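Local atomic coordinates of uncharacterized protein from DUF364 family (Desulfitobacterium hafniense, PDB entry 3L5O), a protein that is of unknown function but combines enolase-like and Rossmann-like folds around a putative active site that may serve heavy-metal chelation. Residues P68-N73 with Y91-I96; I183-D188 with L206-N211; W21-A26 with F229-Q234. All blocks are in the same frame, centred on the assembly; numbering follows the deposited sequence. Where two conformers were deposited one is given.

Contact 1: residues P68-N73 with Y91-I96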
loop_
_atom_site.group_PDB
_atom_site.type_symbol
_atom_site.label_atom_id
_atom_site.label_comp_id
_atom_site.label_asym_id
_atom_site.label_seq_id
_atom_site.Cartn_x
_atom_site.Cartn_y
_atom_site.Cartn_z
ATOM N N PRO A 68 -3.978 -22.211 2.128
ATOM C CA PRO A 68 -3.379 -22.878 0.961
ATOM C C PRO A 68 -4.379 -23.207 -0.148
ATOM O O PRO A 68 -3.972 -23.317 -1.303
ATOM C CB PRO A 68 -2.786 -24.166 1.559
ATOM C CG PRO A 68 -2.625 -23.873 3.009
ATOM C CD PRO A 68 -3.783 -22.998 3.363
HETATM N N MSE A 69 -5.658 -23.335 0.201
HETATM C CA MSE A 69 -6.688 -23.816 -0.722
HETATM C C MSE A 69 -7.313 -22.672 -1.538
HETATM O O MSE A 69 -7.675 -22.849 -2.697
HETATM C CB MSE A 69 -7.772 -24.581 0.061
HETATM C CG MSE A 69 -7.247 -25.592 1.135
HETATM SE SE MSE A 69 -6.652 -27.371 0.465
HETATM C CE MSE A 69 -8.447 -28.252 0.202
ATOM N N LEU A 70 -7.450 -21.500 -0.928
ATOM C CA LEU A 70 -7.832 -20.298 -1.670
ATOM C C LEU A 70 -6.760 -19.986 -2.731
ATOM O O LEU A 70 -7.066 -19.647 -3.880
ATOM C CB LEU A 70 -7.988 -19.108 -0.699
ATOM C CG LEU A 70 -8.473 -17.737 -1.204
ATOM C CD1 LEU A 70 -9.977 -17.689 -1.416
ATOM C CD2 LEU A 70 -8.087 -16.682 -0.203
ATOM N N THR A 71 -5.504 -20.103 -2.319
ATOM C CA THR A 71 -4.357 -19.785 -3.162
ATOM C C THR A 71 -4.397 -20.548 -4.477
ATOM O O THR A 71 -4.300 -19.957 -5.552
ATOM C CB THR A 71 -3.058 -20.100 -2.378
ATOM O OG1 THR A 71 -2.940 -19.191 -1.271
ATOM C CG2 THR A 71 -1.801 -19.848 -3.226
ATOM N N GLN A 72 -4.566 -21.861 -4.381
ATOM C CA GLN A 72 -4.668 -22.720 -5.552
ATOM C C GLN A 72 -5.792 -22.285 -6.516
ATOM O O GLN A 72 -5.580 -22.233 -7.729
ATOM C CB GLN A 72 -4.877 -24.176 -5.109
ATOM N N ASN A 73 -6.971 -21.965 -5.973
ATOM C CA ASN A 73 -8.147 -21.620 -6.791
ATOM C C ASN A 73 -8.000 -20.344 -7.598
ATOM O O ASN A 73 -8.567 -20.236 -8.676
ATOM C CB ASN A 73 -9.385 -21.428 -5.913
ATOM C CG ASN A 73 -10.137 -22.717 -5.639
ATOM O OD1 ASN A 73 -10.255 -23.595 -6.502
ATOM N ND2 ASN A 73 -10.694 -22.813 -4.428
ATOM N N TYR A 91 -7.886 -11.079 6.743
ATOM C CA TYR A 91 -6.788 -10.253 6.287
ATOM C C TYR A 91 -5.722 -10.945 5.403
ATOM O O TYR A 91 -5.108 -10.277 4.573
ATOM C CB TYR A 91 -6.190 -9.474 7.482
ATOM C CG TYR A 91 -7.136 -8.391 8.106
ATOM C CD1 TYR A 91 -8.274 -7.901 7.424
ATOM C CD2 TYR A 91 -6.851 -7.842 9.369
ATOM C CE1 TYR A 91 -9.115 -6.915 7.999
ATOM C CE2 TYR A 91 -7.677 -6.857 9.946
ATOM C CZ TYR A 91 -8.801 -6.396 9.259
ATOM O OH TYR A 91 -9.598 -5.424 9.847
ATOM N N VAL A 92 -5.521 -12.248 5.525
ATOM C CA VAL A 92 -4.639 -12.952 4.569
ATOM C C VAL A 92 -5.258 -12.960 3.144
ATOM O O VAL A 92 -4.568 -12.797 2.162
ATOM C CB VAL A 92 -4.315 -14.380 5.018
ATOM C CG1 VAL A 92 -3.533 -15.119 3.946
ATOM C CG2 VAL A 92 -3.541 -14.355 6.318
ATOM N N GLU A 93 -6.563 -13.176 3.060
ATOM C CA GLU A 93 -7.294 -13.120 1.810
ATOM C C GLU A 93 -7.256 -11.699 1.238
ATOM O O GLU A 93 -7.020 -11.508 0.049
ATOM C CB GLU A 93 -8.721 -13.601 2.046
ATOM C CG GLU A 93 -9.620 -13.447 0.845
ATOM C CD GLU A 93 -10.945 -14.156 0.973
ATOM O OE1 GLU A 93 -11.092 -14.988 1.899
ATOM O OE2 GLU A 93 -11.838 -13.883 0.110
ATOM N N ALA A 94 -7.463 -10.701 2.090
ATOM C CA ALA A 94 -7.435 -9.296 1.663
ATOM C C ALA A 94 -6.077 -8.905 1.117
ATOM O O ALA A 94 -6.007 -8.198 0.128
ATOM C CB ALA A 94 -7.836 -8.380 2.791
ATOM N N SER A 95 -5.011 -9.441 1.697
ATOM C CA SER A 95 -3.653 -9.146 1.231
ATOM C C SER A 95 -3.443 -9.671 -0.189
ATOM O O SER A 95 -2.831 -9.017 -0.994
ATOM C CB SER A 95 -2.579 -9.682 2.203
ATOM O OG SER A 95 -2.343 -11.075 2.040
ATOM N N ILE A 96 -4.000 -10.836 -0.493
ATOM C CA ILE A 96 -4.005 -11.419 -1.858
ATOM C C ILE A 96 -4.765 -10.550 -2.862
ATOM O O ILE A 96 -4.302 -10.335 -3.983
ATOM C CB ILE A 96 -4.605 -12.839 -1.774
ATOM C CG1 ILE A 96 -3.641 -13.731 -0.970
ATOM C CG2 ILE A 96 -4.872 -13.431 -3.129
ATOM C CD1 ILE A 96 -4.191 -15.117 -0.634
#
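Leu70 and Glu93 meet between two nearly parallel helices in the part of the chain that carries the three-stranded antiparallel sheet, consistent with its enolase-like fold. The axes of 68-73 and 91-96 come no closer than 11.1 Å and cross at -23°, so the gap is bridged by long side chains rather than by close backbones. Glu93 can be followed outward from CB, and every step meets the same methyl. Its CB lies 3.9 Å from Leu70 CD2. CG comes closest, at 3.7 Å from Leu70 CD2. Further out, the carboxylate carbon CD and the oxygen OE1 are each 4.0 Å from Leu70 CD2, a van der Waals contact in which no hydrogen bond forms. Glu93 lies with CG anti to its N (chi1 174°) and is extended beyond it, which lays the chain across Leu70 at about a right angle. Leu70 reaches over with CG likewise anti to N (chi1 -176°), pushing CD2 into the gap. Deeper in, that methyl also approaches Ile96 CD1 at 4.2 Å, an apolar touch on the buried side. Ile96 in turn packs on Cys42, Ser47 and Ile49, and Thr71 on Leu40, so both helices rest on the same sheet. Thr71 reaches Ile96 as well: its OG1, hydrogen-bonded to the carbonyl O of Met67, stands 4.3 Å from Ile96 CD1.

Contact 2: residues I183-D188 with L206-N211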
loop_
_atom_site.group_PDB
_atom_site.type_symbol
_atom_site.label_atom_id
_atom_site.label_comp_id
_atom_site.label_asym_id
_atom_site.label_seq_id
_atom_site.Cartn_x
_atom_site.Cartn_y
_atom_site.Cartn_z
ATOM N N ILE A 183 -6.321 12.752 16.727
ATOM C CA ILE A 183 -5.092 13.380 16.265
ATOM C C ILE A 183 -5.147 13.793 14.809
ATOM O O ILE A 183 -4.690 14.896 14.476
ATOM C CB ILE A 183 -3.875 12.423 16.445
ATOM C CG1 ILE A 183 -3.573 12.259 17.924
ATOM C CG2 ILE A 183 -2.634 12.967 15.707
ATOM C CD1 ILE A 183 -2.452 11.375 18.180
ATOM N N LEU A 184 -5.638 12.910 13.927
ATOM C CA LEU A 184 -5.544 13.182 12.498
ATOM C C LEU A 184 -6.254 14.448 12.025
ATOM O O LEU A 184 -5.753 15.054 11.084
ATOM C CB LEU A 184 -5.966 11.981 11.640
ATOM C CG LEU A 184 -5.063 10.733 11.800
ATOM C CD1 LEU A 184 -5.501 9.609 10.866
ATOM C CD2 LEU A 184 -3.599 11.058 11.586
ATOM N N PRO A 185 -7.434 14.799 12.563
ATOM C CA PRO A 185 -8.089 16.065 12.185
ATOM C C PRO A 185 -7.286 17.337 12.469
ATOM O O PRO A 185 -7.561 18.355 11.827
ATOM C CB PRO A 185 -9.420 16.014 12.954
ATOM C CG PRO A 185 -9.698 14.552 13.101
ATOM C CD PRO A 185 -8.310 14.005 13.446
ATOM N N GLU A 186 -6.298 17.273 13.367
ATOM C CA GLU A 186 -5.399 18.402 13.643
ATOM C C GLU A 186 -4.174 18.463 12.718
ATOM O O GLU A 186 -3.402 19.418 12.792
ATOM C CB GLU A 186 -4.874 18.337 15.084
ATOM C CG GLU A 186 -5.920 18.154 16.167
ATOM C CD GLU A 186 -7.151 19.002 15.920
ATOM O OE1 GLU A 186 -7.137 20.219 16.232
ATOM O OE2 GLU A 186 -8.132 18.448 15.379
ATOM N N CYS A 187 -3.981 17.457 11.874
ATOM C CA CYS A 187 -2.721 17.327 11.118
ATOM C C CYS A 187 -2.721 18.081 9.801
ATOM O O CYS A 187 -3.704 18.059 9.071
ATOM C CB CYS A 187 -2.390 15.863 10.889
ATOM S SG CYS A 187 -1.933 15.017 12.421
ATOM N N ASP A 188 -1.628 18.801 9.550
ATOM C CA ASP A 188 -1.375 19.445 8.264
ATOM C C ASP A 188 -0.963 18.466 7.178
ATOM O O ASP A 188 -1.233 18.688 6.007
ATOM C CB ASP A 188 -0.264 20.483 8.428
ATOM C CG ASP A 188 -0.577 21.485 9.502
ATOM O OD1 ASP A 188 -1.670 22.096 9.433
ATOM O OD2 ASP A 188 0.198 21.706 10.457
ATOM N N LEU A 206 -8.983 8.428 5.866
ATOM C CA LEU A 206 -9.141 9.479 4.844
ATOM C C LEU A 206 -10.109 10.576 5.247
ATOM O O LEU A 206 -9.817 11.754 5.036
ATOM C CB LEU A 206 -9.533 8.868 3.485
ATOM C CG LEU A 206 -8.438 7.973 2.851
ATOM C CD1 LEU A 206 -8.855 7.496 1.471
ATOM C CD2 LEU A 206 -7.111 8.711 2.796
ATOM N N GLU A 207 -11.255 10.212 5.814
ATOM C CA GLU A 207 -12.228 11.203 6.292
ATOM C C GLU A 207 -11.677 12.025 7.460
ATOM O O GLU A 207 -11.844 13.241 7.503
ATOM C CB GLU A 207 -13.542 10.521 6.675
ATOM C CG GLU A 207 -14.621 11.461 7.209
ATOM C CD GLU A 207 -15.348 12.289 6.137
ATOM O OE1 GLU A 207 -14.949 12.252 4.951
ATOM O OE2 GLU A 207 -16.331 12.977 6.494
ATOM N N LEU A 208 -10.983 11.383 8.393
ATOM C CA LEU A 208 -10.375 12.105 9.488
ATOM C C LEU A 208 -9.319 13.107 9.018
ATOM O O LEU A 208 -9.131 14.148 9.644
ATOM C CB LEU A 208 -9.724 11.114 10.466
ATOM C CG LEU A 208 -10.712 10.261 11.230
ATOM C CD1 LEU A 208 -9.982 9.155 11.958
ATOM C CD2 LEU A 208 -11.482 11.135 12.164
ATOM N N SER A 209 -8.621 12.766 7.941
ATOM C CA SER A 209 -7.490 13.550 7.453
ATOM C C SER A 209 -7.866 14.531 6.334
ATOM O O SER A 209 -7.001 15.194 5.783
ATOM C CB SER A 209 -6.410 12.588 6.933
ATOM O OG SER A 209 -6.098 11.580 7.897
ATOM N N ARG A 210 -9.146 14.615 5.972
ATOM C CA ARG A 210 -9.530 15.274 4.713
ATOM C C ARG A 210 -9.094 16.748 4.603
ATOM O O ARG A 210 -8.911 17.239 3.497
ATOM C CB ARG A 210 -11.021 15.142 4.435
ATOM C CG ARG A 210 -11.905 15.839 5.410
ATOM C CD ARG A 210 -13.376 15.561 5.151
ATOM N NE ARG A 210 -14.201 16.416 5.990
ATOM C CZ ARG A 210 -14.385 16.251 7.298
ATOM N NH1 ARG A 210 -13.807 15.240 7.944
ATOM N NH2 ARG A 210 -15.160 17.106 7.967
ATOM N N ASN A 211 -8.898 17.420 5.737
ATOM C CA ASN A 211 -8.445 18.804 5.747
ATOM C C ASN A 211 -6.928 19.002 5.894
ATOM O O ASN A 211 -6.468 20.136 5.990
ATOM C CB ASN A 211 -9.183 19.585 6.838
ATOM C CG ASN A 211 -10.704 19.630 6.615
ATOM O OD1 ASN A 211 -11.184 19.788 5.497
ATOM N ND2 ASN A 211 -11.457 19.494 7.699
HETATM O O HOH W 1 -9.890 18.799 10.143
#
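Leu184 and Pro185 press on Leu208 and Ser209 where a 3-10 turn runs past the end of a helix, and the packing is closest around one carbonyl. Leu208 O takes a CA-H...O contact from Pro185 CA at 3.3 Å, while CG of the same ring comes to 3.5 Å from that oxygen. Pro185 N, without a hydrogen, cannot bond to this oxygen. Beside the carbonyl, the two side chains run alongside each other, Pro185 CG 4.0 Å from Leu208 CD2. On the buried flank Leu184 CD1 rests 3.6 Å from Ser209 OG, a hydroxyl that is hydrogen-bonded to Leu205 O. The other side is looser and wet. A water donates to Pro185 O and accepts from Asn211 ND2, spanning the segments where their atoms no longer touch. Nearby, exposed Arg210 folds back on its own segment, its NH1 giving a hydrogen bond of 2.8 Å to Glu207 O from above the carbonyl plane. Strand 189-193 follows the turn, and helix 202-208 leads on to the parallel neighbour 214-218: a beta-alpha-beta crossover, the building unit of Rossmann-like folds.

Contact 3: residues W21-A26 with F229-Q234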
loop_
_atom_site.group_PDB
_atom_site.type_symbol
_atom_site.label_atom_id
_atom_site.label_comp_id
_atom_site.label_asym_id
_atom_site.label_seq_id
_atom_site.Cartn_x
_atom_site.Cartn_y
_atom_site.Cartn_z
ATOM N N TRP A 21 -17.103 1.490 0.556
ATOM C CA TRP A 21 -16.422 0.578 -0.371
ATOM C C TRP A 21 -15.978 1.279 -1.665
ATOM O O TRP A 21 -15.288 0.669 -2.472
ATOM C CB TRP A 21 -17.269 -0.654 -0.724
ATOM C CG TRP A 21 -17.535 -1.621 0.395
ATOM C CD1 TRP A 21 -18.749 -1.927 0.934
ATOM C CD2 TRP A 21 -16.577 -2.443 1.091
ATOM N NE1 TRP A 21 -18.600 -2.864 1.926
ATOM C CE2 TRP A 21 -17.278 -3.201 2.032
ATOM C CE3 TRP A 21 -15.183 -2.606 1.012
ATOM C CZ2 TRP A 21 -16.652 -4.099 2.867
ATOM C CZ3 TRP A 21 -14.572 -3.496 1.853
ATOM C CH2 TRP A 21 -15.296 -4.206 2.785
ATOM N N GLU A 22 -16.351 2.550 -1.847
ATOM C CA GLU A 22 -16.172 3.216 -3.126
ATOM C C GLU A 22 -14.753 3.244 -3.585
ATOM O O GLU A 22 -14.493 3.050 -4.750
ATOM C CB GLU A 22 -16.725 4.653 -3.118
ATOM C CG GLU A 22 -18.240 4.682 -3.259
ATOM C CD GLU A 22 -18.817 6.052 -3.615
ATOM O OE1 GLU A 22 -18.053 7.064 -3.683
ATOM O OE2 GLU A 22 -20.061 6.102 -3.809
ATOM N N ILE A 23 -13.825 3.512 -2.673
ATOM C CA ILE A 23 -12.414 3.543 -3.034
ATOM C C ILE A 23 -11.929 2.168 -3.475
ATOM O O ILE A 23 -11.099 2.079 -4.359
ATOM C CB ILE A 23 -11.537 4.123 -1.881
ATOM C CG1 ILE A 23 -10.123 4.420 -2.395
ATOM C CG2 ILE A 23 -11.469 3.179 -0.706
ATOM C CD1 ILE A 23 -9.238 5.179 -1.396
ATOM N N TYR A 24 -12.442 1.110 -2.855
ATOM C CA TYR A 24 -12.128 -0.278 -3.248
ATOM C C TYR A 24 -12.728 -0.625 -4.600
ATOM O O TYR A 24 -12.035 -1.182 -5.446
ATOM C CB TYR A 24 -12.626 -1.307 -2.190
ATOM C CG TYR A 24 -11.881 -1.206 -0.878
ATOM C CD1 TYR A 24 -12.296 -0.325 0.114
ATOM C CD2 TYR A 24 -10.716 -1.934 -0.663
ATOM C CE1 TYR A 24 -11.582 -0.188 1.299
ATOM C CE2 TYR A 24 -10.008 -1.807 0.539
ATOM C CZ TYR A 24 -10.444 -0.930 1.511
ATOM O OH TYR A 24 -9.738 -0.768 2.697
ATOM N N ASP A 25 -14.008 -0.302 -4.787
ATOM C CA ASP A 25 -14.717 -0.502 -6.062
ATOM C C ASP A 25 -14.026 0.275 -7.216
ATOM O O ASP A 25 -13.877 -0.229 -8.296
ATOM C CB ASP A 25 -16.161 -0.008 -5.933
ATOM C CG ASP A 25 -17.014 -0.825 -4.951
ATOM O OD1 ASP A 25 -16.756 -2.052 -4.774
ATOM O OD2 ASP A 25 -18.014 -0.288 -4.372
ATOM N N ALA A 26 -13.591 1.500 -6.962
ATOM C CA ALA A 26 -12.830 2.302 -7.946
ATOM C C ALA A 26 -11.560 1.569 -8.418
ATOM O O ALA A 26 -11.271 1.538 -9.605
ATOM C CB ALA A 26 -12.443 3.661 -7.330
ATOM N N PHE A 229 -6.669 9.620 -6.519
ATOM C CA PHE A 229 -6.603 11.065 -6.311
ATOM C C PHE A 229 -7.986 11.712 -6.362
ATOM O O PHE A 229 -8.166 12.857 -5.961
ATOM C CB PHE A 229 -5.704 11.728 -7.361
ATOM C CG PHE A 229 -4.271 11.245 -7.362
ATOM C CD1 PHE A 229 -3.584 11.009 -6.175
ATOM C CD2 PHE A 229 -3.598 11.073 -8.569
ATOM C CE1 PHE A 229 -2.270 10.571 -6.190
ATOM C CE2 PHE A 229 -2.277 10.655 -8.586
ATOM C CZ PHE A 229 -1.618 10.406 -7.400
ATOM N N GLU A 230 -8.946 10.957 -6.881
ATOM C CA GLU A 230 -10.357 11.326 -6.916
ATOM C C GLU A 230 -11.085 10.798 -5.674
ATOM O O GLU A 230 -12.267 11.067 -5.483
ATOM C CB GLU A 230 -10.985 10.795 -8.224
ATOM C CG GLU A 230 -10.185 11.172 -9.486
ATOM C CD GLU A 230 -10.615 10.408 -10.755
ATOM O OE1 GLU A 230 -11.726 9.820 -10.780
ATOM O OE2 GLU A 230 -9.839 10.385 -11.746
ATOM N N HIS A 231 -10.357 10.077 -4.815
ATOM C CA HIS A 231 -10.934 9.412 -3.653
ATOM C C HIS A 231 -10.209 9.776 -2.362
ATOM O O HIS A 231 -10.039 8.934 -1.482
ATOM C CB HIS A 231 -10.958 7.886 -3.868
ATOM C CG HIS A 231 -12.034 7.450 -4.807
ATOM N ND1 HIS A 231 -13.356 7.396 -4.430
ATOM C CD2 HIS A 231 -12.000 7.145 -6.125
ATOM C CE1 HIS A 231 -14.090 7.059 -5.475
ATOM N NE2 HIS A 231 -13.291 6.896 -6.516
ATOM N N GLY A 232 -9.773 11.029 -2.257
ATOM C CA GLY A 232 -9.327 11.574 -0.978
ATOM C C GLY A 232 -7.852 11.456 -0.639
ATOM O O GLY A 232 -7.470 11.752 0.499
ATOM N N LEU A 233 -7.047 11.028 -1.609
ATOM C CA LEU A 233 -5.591 10.999 -1.513
ATOM C C LEU A 233 -4.941 12.006 -2.473
ATOM O O LEU A 233 -5.460 12.250 -3.562
ATOM C CB LEU A 233 -5.079 9.595 -1.837
ATOM C CG LEU A 233 -5.256 8.547 -0.725
ATOM C CD1 LEU A 233 -5.196 7.154 -1.273
ATOM C CD2 LEU A 233 -4.168 8.725 0.385
ATOM N N GLN A 234 -3.795 12.576 -2.079
ATOM C CA GLN A 234 -3.047 13.489 -2.946
ATOM C C GLN A 234 -1.657 12.988 -3.343
ATOM O O GLN A 234 -0.989 13.611 -4.160
ATOM C CB GLN A 234 -2.949 14.879 -2.325
ATOM C CG GLN A 234 -4.297 15.552 -2.112
ATOM C CD GLN A 234 -5.013 15.058 -0.867
ATOM O OE1 GLN A 234 -4.446 15.057 0.216
ATOM N NE2 GLN A 234 -6.279 14.661 -1.024
#
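Glu22 O receives the N-H of Ala26 in a helical hydrogen bond of 2.8 Å from Ala26 N, and CE1 of His231 approaches the same oxygen obliquely. The imidazole reaches onto this turn of helix 22-29 and comes up against the backbone of Glu22 and Ile23 and the methyl of Ala26, with no hydrogen bond across the segments. Its NE2 lies 3.4 Å from Ala26 CB, an oblique approach, and Ile23 CA sits over one ring face near the rim, 4.1 Å above the plane. The side chains of Ile23 and His231 overlap while running in opposed directions. Ile23 CG1, anti to the backbone N (chi1 -168°), meets His231 CB at 3.9 Å, and the terminal CD1 goes on to 3.8 Å from His231 O. The contact thus fastens the N-terminal helix to the loop between strands 214-218 and 235-241 of the mixed sheet, whose parallel strands are consistent with the Rossmann-like fold. Ile23 is also packed against Leu202 and Leu206 of helix 202-208, with Leu228 of the loop nearby. On the outer side Glu22 OE1 stays 4.8 Å from His231 ND1. After the histidine, Gly232 turns the chain with a positive phi of 92°, and Leu233 tucks against Ile215, Leu217 and Leu206.

Contact 3, whose segments lie 203 residues apart, closes a loop that holds both contact 1 and contact 2. It touches contact 2 through Leu206, whose CD1 is 3.5 Å from His231 O. Their centres are about 16 Å apart. Contact 1 stands off in the part that is probably enolase-like, its centre about 24 Å from that of contact 3 and about 33 Å from that of contact 2, on the opposite side of the chain's centre from contact 2. Contacts 1 and 3 come within about 7 Å at their nearest atoms without touching. The location of the putative active site cannot be tied to any of the three contacts.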